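Long-range contact in hemagglutinin (Pseudomonas aeruginosa, PDB 6D7Y), which forms the toxic C-terminal tip of CdiA and probably inhibits the growth of neighbouring bacteria on contact, an activity its partner immunity protein would be expected to block: residues 9-23 with 36-50. Sequence-based numbering, arbitrary orientation.
Sequences QAPYKGSTVIGHALS and VKGSMSGWNEQAMKH
Two helices of the toxin tip, 17-23 and 40-50, cross almost at right angles (83°), their axes 7.5 Å apart, where Gly19 meets Asn44 and Ala47. With no side chain at Gly19, its CA comes to 4.1 Å from Ala47 CB. Asn44, its CG swung anti to the backbone N (chi1 -176°), lays its amide across the start of helix 17-23. Its OD1 accepts from Thr16 OG1 at 2.6 Å, the donor tilted out of the carbonyl plane, while ND2 gives a nearly straight bond (164°) to an in-plane lone pair of Gln9 OE1. Thr16 is the N-cap, and the same OG1 accepts from Gly19 N. One residue earlier in the helix, the Trp43 indole lies between Met40 CA on one face and Ser23 CB on the other, 3.7 Å from the centroid of the six-membered ring in a CH-pi contact. Its edge points at the His20 ring in an offset edge-to-face pair, and His20 NE2 donates to Tyr12 O in the beta turn. Leu22 CB packs on Ala47 CB at 3.7 Å, and Ile18, also covered by Phe91 and Phe94, adds CG1 to that methyl. A water links Ser15 OG, Met40 O and Asn44 N. Both ends of the Asn44 amide, OD1 and ND2, are thus engaged, which should fix its rotation and tie the helix cap to the neighbouring helix.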
loop_
_atom_site.group_PDB
_atom_site.type_symbol
_atom_site.label_atom_id
_atom_site.label_comp_id
_atom_site.label_asym_id
_atom_site.label_seq_id
_atom_site.Cartn_x
_atom_site.Cartn_y
_atom_site.Cartn_z
ATOM N N GLN A 9 5.596 -8.704 0.143
ATOM C CA GLN A 9 5.209 -9.924 0.843
ATOM C C GLN A 9 6.294 -10.549 1.724
ATOM O O GLN A 9 6.179 -11.709 2.118
ATOM C CB GLN A 9 4.644 -10.928 -0.166
ATOM C CG GLN A 9 3.377 -10.404 -0.812
ATOM C CD GLN A 9 2.761 -11.364 -1.795
ATOM O OE1 GLN A 9 1.684 -11.887 -1.548
ATOM N NE2 GLN A 9 3.452 -11.627 -2.897
ATOM N N ALA A 10 7.330 -9.772 2.044
ATOM C CA ALA A 10 8.387 -10.259 2.901
ATOM C C ALA A 10 7.806 -10.415 4.303
ATOM O O ALA A 10 7.171 -9.476 4.789
ATOM C CB ALA A 10 9.545 -9.278 2.933
ATOM N N PRO A 11 7.958 -11.607 4.919
ATOM C CA PRO A 11 7.492 -11.863 6.286
ATOM C C PRO A 11 8.088 -10.849 7.251
ATOM O O PRO A 11 9.303 -10.636 7.260
ATOM C CB PRO A 11 8.031 -13.259 6.588
ATOM C CG PRO A 11 8.099 -13.925 5.267
ATOM C CD PRO A 11 8.407 -12.853 4.263
ATOM N N TYR A 12 7.239 -10.215 8.045
ATOM C CA TYR A 12 7.720 -9.214 8.975
ATOM C C TYR A 12 6.800 -9.086 10.175
ATOM O O TYR A 12 5.616 -8.782 10.037
ATOM C CB TYR A 12 7.853 -7.840 8.271
ATOM C CG TYR A 12 8.466 -6.765 9.145
ATOM C CD1 TYR A 12 9.814 -6.836 9.521
ATOM C CD2 TYR A 12 7.718 -5.684 9.588
ATOM C CE1 TYR A 12 10.383 -5.869 10.335
ATOM C CE2 TYR A 12 8.284 -4.697 10.385
ATOM C CZ TYR A 12 9.615 -4.798 10.758
ATOM O OH TYR A 12 10.163 -3.839 11.566
ATOM N N LYS A 13 7.363 -9.342 11.343
ATOM C CA LYS A 13 6.661 -9.207 12.618
ATOM C C LYS A 13 5.188 -9.665 12.660
ATOM O O LYS A 13 4.286 -8.875 12.956
ATOM C CB LYS A 13 6.811 -7.759 13.099
ATOM C CG LYS A 13 8.265 -7.402 13.318
ATOM C CD LYS A 13 8.461 -6.010 13.878
ATOM C CE LYS A 13 9.928 -5.796 14.222
ATOM N NZ LYS A 13 10.189 -4.404 14.654
ATOM N N GLY A 14 4.967 -10.944 12.342
ATOM C CA GLY A 14 3.628 -11.553 12.374
ATOM C C GLY A 14 2.768 -11.438 11.121
ATOM O O GLY A 14 1.707 -12.056 11.033
ATOM N N SER A 15 3.203 -10.628 10.168
ATOM C CA SER A 15 2.477 -10.443 8.927
ATOM C C SER A 15 3.522 -10.220 7.847
ATOM O O SER A 15 4.537 -10.939 7.817
ATOM C CB SER A 15 1.512 -9.260 9.057
ATOM O OG SER A 15 0.771 -9.073 7.850
ATOM N N THR A 16 3.257 -9.257 6.953
ATOM C CA THR A 16 4.177 -8.859 5.892
ATOM C C THR A 16 4.276 -7.335 5.885
ATOM O O THR A 16 3.487 -6.664 6.540
ATOM C CB THR A 16 3.688 -9.319 4.508
ATOM O OG1 THR A 16 2.384 -8.774 4.240
ATOM C CG2 THR A 16 3.625 -10.845 4.453
ATOM N N VAL A 17 5.259 -6.794 5.170
ATOM C CA VAL A 17 5.384 -5.335 5.056
ATOM C C VAL A 17 4.051 -4.744 4.568
ATOM O O VAL A 17 3.529 -3.802 5.164
ATOM C CB VAL A 17 6.535 -4.926 4.112
ATOM C CG1 VAL A 17 6.540 -3.428 3.868
ATOM C CG2 VAL A 17 7.873 -5.398 4.666
ATOM N N ILE A 18 3.470 -5.334 3.529
ATOM C CA ILE A 18 2.215 -4.795 2.991
ATOM C C ILE A 18 1.012 -5.047 3.904
ATOM O O ILE A 18 0.102 -4.218 3.963
ATOM C CB ILE A 18 1.977 -5.256 1.533
ATOM C CG1 ILE A 18 0.974 -4.318 0.837
ATOM C CG2 ILE A 18 1.591 -6.746 1.482
ATOM C CD1 ILE A 18 0.886 -4.514 -0.659
ATOM N N GLY A 19 1.015 -6.161 4.639
ATOM C CA GLY A 19 -0.068 -6.456 5.573
ATOM C C GLY A 19 -0.073 -5.413 6.688
ATOM O O GLY A 19 -1.125 -4.874 7.043
ATOM N N HIS A 20 1.105 -5.113 7.237
ATOM C CA HIS A 20 1.200 -4.079 8.280
ATOM C C HIS A 20 0.760 -2.699 7.730
ATOM O O HIS A 20 0.117 -1.891 8.428
ATOM C CB HIS A 20 2.616 -3.992 8.858
ATOM C CG HIS A 20 2.971 -5.117 9.789
ATOM N ND1 HIS A 20 2.471 -5.202 11.069
ATOM C CD2 HIS A 20 3.827 -6.159 9.651
ATOM C CE1 HIS A 20 2.980 -6.267 11.665
ATOM N NE2 HIS A 20 3.804 -6.864 10.824
ATOM N N ALA A 21 1.144 -2.416 6.499
ATOM C CA ALA A 21 0.765 -1.138 5.886
ATOM C C ALA A 21 -0.751 -1.012 5.804
ATOM O O ALA A 21 -1.308 0.054 6.119
ATOM C CB ALA A 21 1.396 -1.001 4.515
ATOM N N LEU A 22 -1.428 -2.077 5.376
ATOM C CA LEU A 22 -2.906 -2.015 5.300
ATOM C C LEU A 22 -3.463 -1.836 6.705
ATOM O O LEU A 22 -4.359 -1.012 6.924
ATOM C CB LEU A 22 -3.519 -3.269 4.661
ATOM C CG LEU A 22 -5.060 -3.299 4.601
ATOM C CD1 LEU A 22 -5.625 -2.095 3.871
ATOM C CD2 LEU A 22 -5.569 -4.621 4.005
ATOM N N SER A 23 -2.916 -2.602 7.654
ATOM C CA SER A 23 -3.372 -2.532 9.042
ATOM C C SER A 23 -3.401 -1.117 9.611
ATOM O O SER A 23 -4.381 -0.714 10.230
ATOM C CB SER A 23 -2.511 -3.402 9.950
ATOM O OG SER A 23 -2.936 -3.258 11.283
ATOM N N VAL A 36 -10.077 -3.964 8.538
ATOM C CA VAL A 36 -9.296 -5.182 8.463
ATOM C C VAL A 36 -9.756 -6.027 9.644
ATOM O O VAL A 36 -9.835 -5.540 10.773
ATOM C CB VAL A 36 -7.773 -4.919 8.596
ATOM C CG1 VAL A 36 -6.996 -6.228 8.706
ATOM C CG2 VAL A 36 -7.267 -4.102 7.428
ATOM N N LYS A 37 -10.086 -7.282 9.384
ATOM C CA LYS A 37 -10.516 -8.182 10.449
ATOM C C LYS A 37 -9.822 -9.507 10.276
ATOM O O LYS A 37 -9.263 -9.797 9.218
ATOM C CB LYS A 37 -12.025 -8.382 10.416
ATOM C CG LYS A 37 -12.822 -7.106 10.622
ATOM C CD LYS A 37 -14.310 -7.386 10.550
ATOM C CE LYS A 37 -15.126 -6.120 10.740
ATOM N NZ LYS A 37 -16.581 -6.417 10.672
ATOM N N GLY A 38 -9.842 -10.302 11.332
ATOM C CA GLY A 38 -9.244 -11.617 11.305
ATOM C C GLY A 38 -7.773 -11.631 11.620
ATOM O O GLY A 38 -7.144 -10.588 11.815
ATOM N N SER A 39 -7.242 -12.847 11.657
ATOM C CA SER A 39 -5.840 -13.138 11.946
ATOM C C SER A 39 -4.831 -12.285 11.187
ATOM O O SER A 39 -5.051 -11.916 10.028
ATOM C CB SER A 39 -5.557 -14.612 11.595
ATOM O OG SER A 39 -4.167 -14.923 11.642
HETATM N N MSE A 40 -3.704 -12.022 11.842
HETATM C CA MSE A 40 -2.614 -11.284 11.225
HETATM C C MSE A 40 -2.210 -12.025 9.966
HETATM O O MSE A 40 -1.743 -11.412 9.013
HETATM C CB MSE A 40 -1.423 -11.165 12.164
HETATM C CG MSE A 40 -1.661 -10.192 13.319
HETATM SE SE MSE A 40 -0.037 -10.059 14.458
HETATM C CE MSE A 40 0.870 -8.814 13.222
ATOM N N SER A 41 -2.408 -13.349 9.951
ATOM C CA SER A 41 -2.088 -14.172 8.774
ATOM C C SER A 41 -2.878 -13.763 7.527
ATOM O O SER A 41 -2.406 -13.943 6.419
ATOM C CB SER A 41 -2.369 -15.654 9.061
ATOM O OG SER A 41 -1.661 -16.091 10.203
ATOM N N GLY A 42 -4.078 -13.222 7.715
ATOM C CA GLY A 42 -4.927 -12.810 6.591
ATOM C C GLY A 42 -4.657 -11.420 6.023
ATOM O O GLY A 42 -5.071 -11.127 4.895
ATOM N N TRP A 43 -3.987 -10.567 6.802
ATOM C CA TRP A 43 -3.665 -9.178 6.405
ATOM C C TRP A 43 -2.981 -9.072 5.053
ATOM O O TRP A 43 -3.326 -8.194 4.238
ATOM C CB TRP A 43 -2.745 -8.554 7.449
ATOM C CG TRP A 43 -3.377 -8.216 8.762
ATOM C CD1 TRP A 43 -4.607 -8.602 9.216
ATOM C CD2 TRP A 43 -2.737 -7.569 9.858
ATOM N NE1 TRP A 43 -4.810 -8.136 10.489
ATOM C CE2 TRP A 43 -3.673 -7.506 10.915
ATOM C CE3 TRP A 43 -1.472 -7.001 10.042
ATOM C CZ2 TRP A 43 -3.379 -6.901 12.154
ATOM C CZ3 TRP A 43 -1.174 -6.396 11.268
ATOM C CH2 TRP A 43 -2.125 -6.362 12.311
ATOM N N ASN A 44 -1.997 -9.941 4.821
ATOM C CA ASN A 44 -1.263 -9.910 3.571
ATOM C C ASN A 44 -2.170 -10.083 2.365
ATOM O O ASN A 44 -2.042 -9.353 1.386
ATOM C CB ASN A 44 -0.182 -10.978 3.517
ATOM C CG ASN A 44 0.651 -10.876 2.265
ATOM O OD1 ASN A 44 1.376 -9.918 2.083
ATOM N ND2 ASN A 44 0.543 -11.869 1.393
ATOM N N GLU A 45 -3.079 -11.054 2.419
ATOM C CA GLU A 45 -3.965 -11.283 1.288
ATOM C C GLU A 45 -4.930 -10.125 1.050
ATOM O O GLU A 45 -5.210 -9.792 -0.092
ATOM C CB GLU A 45 -4.746 -12.589 1.457
ATOM C CG GLU A 45 -5.625 -13.005 0.267
ATOM C CD GLU A 45 -4.868 -13.340 -1.028
ATOM O OE1 GLU A 45 -3.670 -12.995 -1.177
ATOM O OE2 GLU A 45 -5.494 -13.945 -1.926
ATOM N N GLN A 46 -5.443 -9.527 2.120
ATOM C CA GLN A 46 -6.364 -8.398 1.985
ATOM C C GLN A 46 -5.630 -7.196 1.413
ATOM O O GLN A 46 -6.214 -6.383 0.695
ATOM C CB GLN A 46 -6.954 -8.002 3.335
ATOM C CG GLN A 46 -7.737 -9.121 4.013
ATOM C CD GLN A 46 -8.301 -8.683 5.348
ATOM O OE1 GLN A 46 -9.099 -7.740 5.421
ATOM N NE2 GLN A 46 -7.908 -9.379 6.418
ATOM N N ALA A 47 -4.358 -7.090 1.764
ATOM C CA ALA A 47 -3.531 -5.982 1.292
ATOM C C ALA A 47 -3.138 -6.176 -0.174
ATOM O O ALA A 47 -3.073 -5.206 -0.933
ATOM C CB ALA A 47 -2.322 -5.809 2.188
HETATM N N MSE A 48 -2.894 -7.426 -0.571
HETATM C CA MSE A 48 -2.541 -7.739 -1.947
HETATM C C MSE A 48 -3.726 -7.491 -2.840
HETATM O O MSE A 48 -3.551 -7.130 -4.009
HETATM C CB MSE A 48 -2.042 -9.176 -2.091
HETATM C CG MSE A 48 -0.613 -9.350 -1.580
HETATM SE SE MSE A 48 0.738 -8.245 -2.530
HETATM C CE MSE A 48 0.100 -8.583 -4.366
ATOM N N LYS A 49 -4.937 -7.683 -2.311
ATOM C CA LYS A 49 -6.164 -7.419 -3.080
ATOM C C LYS A 49 -6.220 -5.923 -3.427
ATOM O O LYS A 49 -6.429 -5.559 -4.597
ATOM C CB LYS A 49 -7.413 -7.858 -2.309
ATOM C CG LYS A 49 -8.739 -7.483 -2.959
ATOM C CD LYS A 49 -9.921 -8.049 -2.184
ATOM C CE LYS A 49 -11.216 -7.314 -2.518
ATOM N NZ LYS A 49 -11.559 -7.321 -3.964
ATOM N N HIS A 50 -6.033 -5.075 -2.416
ATOM C CA HIS A 50 -5.998 -3.614 -2.635
ATOM C C HIS A 50 -4.905 -3.219 -3.615
ATOM O O HIS A 50 -5.126 -2.428 -4.513
ATOM C CB HIS A 50 -5.724 -2.857 -1.349
ATOM C CG HIS A 50 -6.907 -2.725 -0.447
ATOM N ND1 HIS A 50 -7.929 -1.837 -0.699
ATOM C CD2 HIS A 50 -7.185 -3.287 0.752
ATOM C CE1 HIS A 50 -8.801 -1.883 0.290
ATOM N NE2 HIS A 50 -8.373 -2.755 1.183
HETATM O O HOH W 1 -0.323 -11.305 6.878
#